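Local coordinates for protein nicastrin (Dictyostelium purpureum, PDB 4R12) that probably acts as an essential, substrate-recruiting subunit of gamma-secretase, the complex that cleaves Notch receptors and other membrane proteins within the membrane, at residues S246-L251 / V431-S435; I200-F204 / L509-T513; F141-A145 / E172-F176. One frame throughout, in Å; residues are numbered along the deposited sequence.

Contact 1: S246-L251 / V431-S435; sequences SVIKSL and VYILS
Val-247 and Ser-435 meet where helices 246-251 and 431-435 come closest, and they illustrate how a small side chain lets two helices approach. The axes of these short segments pass 9.1 Å apart and cross at -62°. The tight part centres on the hydroxyl of Ser-435, which lies against the backbone and side chain of Val-247: its OG is 3.5 Å from Val-247 CA and touches both methyl branches. This oxygen has turned back on its own helix, since chi1 of -58° sets OG beside the backbone N and lets it donate to Val-431 O at 2.6 Å. The bond arrives from above the carbonyl plane, while Ser-435 N reaches the same oxygen from the opposite face, so two donors grip one buried acceptor. Were Ser-435 an alanine, Val-431 O would probably lose its second donor and a gap would open beside Val-247. Val-431 lays CG1 against the backbone at Ser-246 and Val-247, with Ser-246 C 3.8 Å away. Ser-250 repeats the inward-turned hydroxyl on the facing helix, its OG donating to Ser-246 O at 2.7 Å and also bonded to Asp-451 N. Packing thins toward Leu-251, whose CD2 comes to 3.7 Å from Ser-435 O but adds little more. Leu-434 adds only its CB, against Val-247 CG2, and on the looser flanks the partly exposed Lys-249 and Tyr-432 take no part, the latter meeting Tyr-365 edge-to-face. Helix 234-252 is covered on another side by strand 262-268, where Ile-248 meets Phe-265 and Phe-267. Obliquely crossed helices with serines folded onto their own backbones belong here to the helical layer over the strands of the nicastrin large lobe, an alpha/beta domain related to zinc exopeptidases.

Contact 2: I200-F204 / L509-T513; sequences IWSSF and LYSIT
Strand 200-203 runs past the C-terminal end of helix 509-512, and the backbones draw nearest at Phe-204 and Thr-513, their CA atoms 5.4 Å apart, Thr-513 being the first residue past the helix. Thr-513 carries much of the contact. Its CG2 sits over one face of the Phe-204 ring, offset toward the rim, in a CH-pi contact 4.2 Å from the centroid and 23° off the normal. With chi1 at 57°, OG1 lies between the backbone N and the carbonyl carbon, from where it donates to Leu-509 O at 2.7 Å. Thr-513 N reaches that carbonyl from the opposite face, so the last turn is closed by two donors. Ser-202 OG and Thr-513 OG1 both bond Thr-543 OG1 on the adjoining strand 542-548, which satisfies hydroxyls buried at the seam. Leu-509 supplies the apolar half: its CD2 packs on Ser-202 CB at 3.7 Å and also meets Ile-200 CG2. A water donates to both Ser-203 O and Thr-513 O, joining the two segments. Arg-256 makes a cation-pi contact with the Phe-204 ring. The contact is part of the alpha/beta architecture of nicastrin, with helix 500-512 packed on strand 192-203 between 262-268 and 542-548.

Contact 3: F141-A145 / E172-F176; sequences FPIFA and ELDSF
Segments 141-145 and 172-176 pass crosswise rather than side by side, their CA atoms nearest at Pro-142 and Ser-175, 6.6 Å apart, so the contact is made by side chains instead of strand pairing. Strand 143-146 is paired with 21-29 and 90-96, whereas 169-174 lies between 43-50 and 581-586; the meeting therefore joins parts of the small lobe that are not neighbouring strands. Phe-144 is the flat surface on which the other segment rests. Leu-173 lies over one face, with its CG 4.3 Å from the ring centroid and 27° off the normal, and its CD2 presses closer, 3.5 Å from Phe-144 CD1. Asp-174 O comes in the plane of the ring at its edge, 3.4 Å from Phe-144 CZ, so the rim faces a carbonyl oxygen while the face takes hydrocarbon. Beside it the Pro-142 ring sets CG 3.7 Å from Leu-173 CB. Ser-175 completes the group: chi1 of 63° brings OG between its own backbone N and carbonyl carbon, and the oxygen rests 3.4 Å from Pro-142 CB, with Phe-144 CE1 also close by. The same hydroxyl binds a water at 2.8 Å, and that water accepts from Ile-143 N, bridging the two segments where no direct bond links them. Leu-582 of strand 581-586 touches both Phe-144 and Leu-173, extending the apolar cluster. Backbone bonds tie Ile-143 to Cys-24, which is disulfide-linked to Cys-36, and Ser-38 OG pairs with Ser-175 N. A leucine laid over a phenylalanine face in a CH-pi contact where two strands cross, with a water at the seam, forms part of the hydrophobic interior of the nicastrin small lobe.

All three contacts are buried, yet they differ in what they join. Contacts 1 and 2 lie close together and share helix 234-252: Ile-248, on the side of that helix turned from contact 1, packs against Phe-204, Leu-509 and Thr-513 of contact 2. Contact 1 is helix against helix, and contact 2 helix end against strand. Contact 3 stands apart in the small lobe, its centre about 43 Å from that of contact 1, and crosses two strands. Their chemistry follows: serine hydroxyls turned onto their own helices in contact 1, a threonine and a water at a helix terminus in contact 2, and a ring facing leucine in contact 3.

Contact 1: S246-L251 / V431-S435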
loop_
_atom_site.group_PDB
_atom_site.type_symbol
_atom_site.label_atom_id
_atom_site.label_comp_id
_atom_site.label_asym_id
_atom_site.label_seq_id
_atom_site.Cartn_x
_atom_site.Cartn_y
_atom_site.Cartn_z
ATOM N N SER A 246 15.400 5.365 -2.804
ATOM C CA SER A 246 16.804 5.172 -3.180
ATOM C C SER A 246 17.262 6.261 -4.171
ATOM O O SER A 246 18.416 6.703 -4.138
ATOM C CB SER A 246 17.021 3.774 -3.767
ATOM O OG SER A 246 16.651 2.780 -2.814
ATOM N N VAL A 247 16.348 6.700 -5.026
ATOM C CA VAL A 247 16.572 7.860 -5.879
ATOM C C VAL A 247 16.850 9.108 -5.031
ATOM O O VAL A 247 17.791 9.853 -5.284
ATOM C CB VAL A 247 15.350 8.114 -6.803
ATOM C CG1 VAL A 247 15.369 9.540 -7.365
ATOM C CG2 VAL A 247 15.316 7.089 -7.946
ATOM N N ILE A 248 16.013 9.325 -4.021
ATOM C CA ILE A 248 16.140 10.471 -3.116
ATOM C C ILE A 248 17.471 10.389 -2.354
ATOM O O ILE A 248 18.232 11.366 -2.278
ATOM C CB ILE A 248 14.937 10.532 -2.149
ATOM C CG1 ILE A 248 13.669 10.873 -2.942
ATOM C CG2 ILE A 248 15.155 11.579 -1.070
ATOM C CD1 ILE A 248 12.389 10.691 -2.191
ATOM N N LYS A 249 17.796 9.209 -1.842
ATOM C CA LYS A 249 19.080 9.053 -1.170
ATOM C C LYS A 249 20.252 9.351 -2.122
ATOM O O LYS A 249 21.252 9.970 -1.728
ATOM C CB LYS A 249 19.218 7.643 -0.592
ATOM C CG LYS A 249 20.543 7.414 0.155
ATOM C CD LYS A 249 20.545 8.097 1.539
ATOM C CE LYS A 249 21.843 7.775 2.309
ATOM N NZ LYS A 249 21.949 8.570 3.561
ATOM N N SER A 250 20.123 8.922 -3.374
ATOM C CA SER A 250 21.188 9.151 -4.346
ATOM C C SER A 250 21.288 10.638 -4.692
ATOM O O SER A 250 22.384 11.181 -4.820
ATOM C CB SER A 250 20.957 8.312 -5.601
ATOM O OG SER A 250 20.884 6.933 -5.262
ATOM N N LEU A 251 20.143 11.295 -4.838
ATOM C CA LEU A 251 20.121 12.722 -5.130
ATOM C C LEU A 251 20.584 13.556 -3.942
ATOM O O LEU A 251 21.023 14.687 -4.126
ATOM C CB LEU A 251 18.720 13.168 -5.557
ATOM C CG LEU A 251 18.307 12.697 -6.955
ATOM C CD1 LEU A 251 16.857 13.089 -7.271
ATOM C CD2 LEU A 251 19.262 13.259 -8.000
ATOM N N VAL A 431 16.975 2.996 -10.513
ATOM C CA VAL A 431 17.348 4.097 -9.623
ATOM C C VAL A 431 18.302 5.070 -10.331
ATOM O O VAL A 431 18.123 6.297 -10.268
ATOM C CB VAL A 431 18.001 3.595 -8.320
ATOM C CG1 VAL A 431 18.467 4.775 -7.455
ATOM C CG2 VAL A 431 17.010 2.724 -7.541
ATOM N N TYR A 432 19.297 4.529 -11.018
ATOM C CA TYR A 432 20.230 5.381 -11.752
ATOM C C TYR A 432 19.527 6.213 -12.818
ATOM O O TYR A 432 19.727 7.438 -12.911
ATOM C CB TYR A 432 21.342 4.559 -12.409
ATOM C CG TYR A 432 22.241 5.454 -13.238
ATOM C CD1 TYR A 432 23.143 6.310 -12.616
ATOM C CD2 TYR A 432 22.147 5.490 -14.633
ATOM C CE1 TYR A 432 23.966 7.158 -13.352
ATOM C CE2 TYR A 432 22.964 6.344 -15.380
ATOM C CZ TYR A 432 23.869 7.179 -14.729
ATOM O OH TYR A 432 24.685 8.037 -15.433
ATOM N N ILE A 433 18.704 5.552 -13.629
ATOM C CA ILE A 433 18.036 6.249 -14.714
ATOM C C ILE A 433 17.086 7.315 -14.164
ATOM O O ILE A 433 17.098 8.449 -14.637
ATOM C CB ILE A 433 17.284 5.251 -15.629
ATOM C CG1 ILE A 433 18.301 4.360 -16.345
ATOM C CG2 ILE A 433 16.412 5.987 -16.640
ATOM C CD1 ILE A 433 17.708 3.088 -16.940
ATOM N N LEU A 434 16.283 6.974 -13.152
ATOM C CA LEU A 434 15.335 7.954 -12.626
ATOM C C LEU A 434 16.041 9.114 -11.913
ATOM O O LEU A 434 15.605 10.260 -12.017
ATOM C CB LEU A 434 14.321 7.291 -11.683
ATOM C CG LEU A 434 13.305 6.370 -12.381
ATOM C CD1 LEU A 434 12.441 5.639 -11.350
ATOM C CD2 LEU A 434 12.406 7.135 -13.395
ATOM N N SER A 435 17.121 8.819 -11.193
ATOM C CA SER A 435 17.887 9.869 -10.512
ATOM C C SER A 435 18.467 10.865 -11.514
ATOM O O SER A 435 18.353 12.071 -11.342
ATOM C CB SER A 435 19.024 9.270 -9.686
ATOM O OG SER A 435 18.530 8.348 -8.729
#

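Contact 2: I200-F204 / L509-T513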
loop_
_atom_site.group_PDB
_atom_site.type_symbol
_atom_site.label_atom_id
_atom_site.label_comp_id
_atom_site.label_asym_id
_atom_site.label_seq_id
_atom_site.Cartn_x
_atom_site.Cartn_y
_atom_site.Cartn_z
ATOM N N ILE A 200 3.073 11.284 2.768
ATOM C CA ILE A 200 4.282 12.027 3.121
ATOM C C ILE A 200 4.860 12.717 1.888
ATOM O O ILE A 200 4.980 12.099 0.822
ATOM C CB ILE A 200 5.395 11.128 3.733
ATOM C CG1 ILE A 200 4.850 10.153 4.783
ATOM C CG2 ILE A 200 6.497 11.975 4.391
ATOM C CD1 ILE A 200 4.585 8.745 4.245
ATOM N N TRP A 201 5.198 14.000 2.017
ATOM C CA TRP A 201 5.887 14.685 0.920
ATOM C C TRP A 201 7.137 15.390 1.419
ATOM O O TRP A 201 7.303 15.643 2.624
ATOM C CB TRP A 201 4.952 15.681 0.200
ATOM C CG TRP A 201 4.457 16.826 1.032
ATOM C CD1 TRP A 201 3.345 16.844 1.824
ATOM C CD2 TRP A 201 5.036 18.133 1.130
ATOM N NE1 TRP A 201 3.205 18.073 2.423
ATOM C CE2 TRP A 201 4.234 18.879 2.018
ATOM C CE3 TRP A 201 6.173 18.738 0.577
ATOM C CZ2 TRP A 201 4.525 20.202 2.357
ATOM C CZ3 TRP A 201 6.457 20.051 0.918
ATOM C CH2 TRP A 201 5.630 20.769 1.791
ATOM N N SER A 202 8.029 15.708 0.489
ATOM C CA SER A 202 9.349 16.180 0.869
ATOM C C SER A 202 9.997 16.963 -0.248
ATOM O O SER A 202 9.778 16.679 -1.424
ATOM C CB SER A 202 10.249 15.003 1.250
ATOM O OG SER A 202 11.545 15.450 1.620
ATOM N N SER A 203 10.819 17.931 0.150
ATOM C CA SER A 203 11.675 18.674 -0.757
ATOM C C SER A 203 13.047 18.852 -0.098
ATOM O O SER A 203 13.125 18.981 1.119
ATOM C CB SER A 203 11.052 20.030 -1.092
ATOM O OG SER A 203 11.997 20.870 -1.731
ATOM N N PHE A 204 14.115 18.824 -0.888
ATOM C CA PHE A 204 15.451 19.133 -0.373
ATOM C C PHE A 204 15.594 20.611 0.002
ATOM O O PHE A 204 16.465 20.955 0.806
ATOM C CB PHE A 204 16.537 18.769 -1.394
ATOM C CG PHE A 204 16.843 17.295 -1.474
ATOM C CD1 PHE A 204 17.554 16.656 -0.460
ATOM C CD2 PHE A 204 16.445 16.551 -2.580
ATOM C CE1 PHE A 204 17.850 15.299 -0.541
ATOM C CE2 PHE A 204 16.738 15.187 -2.670
ATOM C CZ PHE A 204 17.447 14.564 -1.654
ATOM N N LEU A 509 12.475 9.206 5.175
ATOM C CA LEU A 509 12.435 10.277 4.171
ATOM C C LEU A 509 12.873 11.607 4.786
ATOM O O LEU A 509 13.643 12.351 4.186
ATOM C CB LEU A 509 11.026 10.421 3.575
ATOM C CG LEU A 509 10.796 11.498 2.501
ATOM C CD1 LEU A 509 11.740 11.290 1.330
ATOM C CD2 LEU A 509 9.357 11.485 2.008
ATOM N N TYR A 510 12.345 11.899 5.972
ATOM C CA TYR A 510 12.712 13.107 6.711
ATOM C C TYR A 510 14.234 13.168 6.897
ATOM O O TYR A 510 14.866 14.191 6.636
ATOM C CB TYR A 510 11.995 13.132 8.068
ATOM C CG TYR A 510 12.116 14.439 8.834
ATOM C CD1 TYR A 510 13.276 14.755 9.548
ATOM C CD2 TYR A 510 11.064 15.359 8.850
ATOM C CE1 TYR A 510 13.385 15.955 10.245
ATOM C CE2 TYR A 510 11.166 16.561 9.543
ATOM C CZ TYR A 510 12.326 16.852 10.241
ATOM O OH TYR A 510 12.433 18.040 10.931
ATOM N N SER A 511 14.821 12.056 7.329
ATOM C CA SER A 511 16.252 12.006 7.587
ATOM C C SER A 511 17.094 12.166 6.315
ATOM O O SER A 511 18.071 12.917 6.309
ATOM C CB SER A 511 16.611 10.688 8.287
ATOM O OG SER A 511 18.007 10.604 8.478
ATOM N N ILE A 512 16.718 11.472 5.238
ATOM C CA ILE A 512 17.542 11.488 4.027
ATOM C C ILE A 512 17.589 12.885 3.413
ATOM O O ILE A 512 18.583 13.291 2.813
ATOM C CB ILE A 512 17.007 10.507 2.974
ATOM C CG1 ILE A 512 17.281 9.072 3.398
ATOM C CG2 ILE A 512 17.663 10.746 1.618
ATOM C CD1 ILE A 512 16.485 8.109 2.485
ATOM N N THR A 513 16.508 13.627 3.586
ATOM C CA THR A 513 16.386 14.935 2.962
ATOM C C THR A 513 16.734 16.086 3.912
ATOM O O THR A 513 16.511 17.246 3.585
ATOM C CB THR A 513 14.956 15.138 2.424
ATOM O OG1 THR A 513 14.025 14.967 3.493
ATOM C CG2 THR A 513 14.631 14.109 1.322
HETATM O O HOH W 1 14.647 19.220 3.307
HETATM O O HOH W 2 18.125 19.145 2.073
#

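Contact 3: F141-A145 / E172-F176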
loop_
_atom_site.group_PDB
_atom_site.type_symbol
_atom_site.label_atom_id
_atom_site.label_comp_id
_atom_site.label_asym_id
_atom_site.label_seq_id
_atom_site.Cartn_x
_atom_site.Cartn_y
_atom_site.Cartn_z
ATOM N N PHE A 141 -17.742 -16.662 8.134
ATOM C CA PHE A 141 -16.862 -17.482 8.956
ATOM C C PHE A 141 -15.459 -16.904 8.850
ATOM O O PHE A 141 -15.155 -16.223 7.869
ATOM C CB PHE A 141 -16.885 -18.953 8.504
ATOM C CG PHE A 141 -16.615 -19.153 7.030
ATOM C CD1 PHE A 141 -15.316 -19.131 6.528
ATOM C CD2 PHE A 141 -17.660 -19.388 6.147
ATOM C CE1 PHE A 141 -15.081 -19.320 5.174
ATOM C CE2 PHE A 141 -17.424 -19.587 4.795
ATOM C CZ PHE A 141 -16.136 -19.553 4.309
ATOM N N PRO A 142 -14.602 -17.166 9.847
ATOM C CA PRO A 142 -13.269 -16.560 9.789
ATOM C C PRO A 142 -12.323 -17.297 8.839
ATOM O O PRO A 142 -12.434 -18.515 8.638
ATOM C CB PRO A 142 -12.784 -16.661 11.233
ATOM C CG PRO A 142 -13.465 -17.891 11.755
ATOM C CD PRO A 142 -14.806 -17.937 11.087
ATOM N N ILE A 143 -11.407 -16.540 8.244
ATOM C CA ILE A 143 -10.352 -17.111 7.432
ATOM C C ILE A 143 -9.013 -16.552 7.924
ATOM O O ILE A 143 -8.844 -15.332 8.039
ATOM C CB ILE A 143 -10.543 -16.808 5.914
ATOM C CG1 ILE A 143 -11.966 -17.175 5.470
ATOM C CG2 ILE A 143 -9.518 -17.568 5.076
ATOM C CD1 ILE A 143 -12.220 -16.996 3.965
ATOM N N PHE A 144 -8.091 -17.448 8.264
ATOM C CA PHE A 144 -6.725 -17.060 8.635
ATOM C C PHE A 144 -5.700 -17.656 7.687
ATOM O O PHE A 144 -5.803 -18.832 7.313
ATOM C CB PHE A 144 -6.351 -17.543 10.048
ATOM C CG PHE A 144 -7.016 -16.802 11.179
ATOM C CD1 PHE A 144 -8.379 -16.599 11.205
ATOM C CD2 PHE A 144 -6.272 -16.386 12.270
ATOM C CE1 PHE A 144 -8.987 -15.958 12.282
ATOM C CE2 PHE A 144 -6.876 -15.745 13.348
ATOM C CZ PHE A 144 -8.238 -15.531 13.347
ATOM N N ALA A 145 -4.677 -16.873 7.348
ATOM C CA ALA A 145 -3.443 -17.443 6.853
ATOM C C ALA A 145 -2.487 -17.612 8.037
ATOM O O ALA A 145 -2.660 -16.980 9.083
ATOM C CB ALA A 145 -2.814 -16.560 5.771
ATOM N N GLU A 172 -9.457 -23.511 16.849
ATOM C CA GLU A 172 -10.396 -22.420 17.054
ATOM C C GLU A 172 -9.830 -21.125 16.494
ATOM O O GLU A 172 -8.682 -20.766 16.761
ATOM C CB GLU A 172 -10.739 -22.248 18.541
ATOM C CG GLU A 172 -11.505 -20.965 18.840
ATOM C CD GLU A 172 -11.960 -20.870 20.286
ATOM O OE1 GLU A 172 -12.268 -21.920 20.881
ATOM O OE2 GLU A 172 -12.008 -19.746 20.827
ATOM N N LEU A 173 -10.656 -20.433 15.718
ATOM C CA LEU A 173 -10.312 -19.147 15.137
ATOM C C LEU A 173 -11.142 -18.019 15.766
ATOM O O LEU A 173 -12.371 -17.987 15.636
ATOM C CB LEU A 173 -10.525 -19.173 13.611
ATOM C CG LEU A 173 -9.579 -19.953 12.687
ATOM C CD1 LEU A 173 -9.545 -21.449 12.989
ATOM C CD2 LEU A 173 -9.948 -19.715 11.212
ATOM N N ASP A 174 -10.466 -17.097 16.439
ATOM C CA ASP A 174 -11.094 -15.918 17.031
ATOM C C ASP A 174 -10.762 -14.663 16.231
ATOM O O ASP A 174 -9.601 -14.244 16.177
ATOM C CB ASP A 174 -10.628 -15.714 18.479
ATOM C CG ASP A 174 -10.870 -16.921 19.347
ATOM O OD1 ASP A 174 -11.980 -17.483 19.286
ATOM O OD2 ASP A 174 -9.946 -17.309 20.095
ATOM N N SER A 175 -11.776 -14.068 15.616
ATOM C CA SER A 175 -11.611 -12.799 14.922
ATOM C C SER A 175 -12.959 -12.120 14.805
ATOM O O SER A 175 -13.481 -11.934 13.709
ATOM C CB SER A 175 -10.974 -13.001 13.537
ATOM O OG SER A 175 -11.808 -13.772 12.685
ATOM N N PHE A 176 -13.532 -11.756 15.951
ATOM C CA PHE A 176 -14.846 -11.138 15.968
ATOM C C PHE A 176 -14.797 -9.679 15.548
ATOM O O PHE A 176 -14.152 -8.864 16.201
ATOM C CB PHE A 176 -15.501 -11.223 17.346
ATOM C CG PHE A 176 -16.851 -10.561 17.388
ATOM C CD1 PHE A 176 -17.933 -11.142 16.742
ATOM C CD2 PHE A 176 -17.030 -9.346 18.030
ATOM C CE1 PHE A 176 -19.176 -10.530 16.750
ATOM C CE2 PHE A 176 -18.280 -8.725 18.048
ATOM C CZ PHE A 176 -19.348 -9.319 17.406
HETATM O O HOH W 3 -11.291 -13.983 9.906
#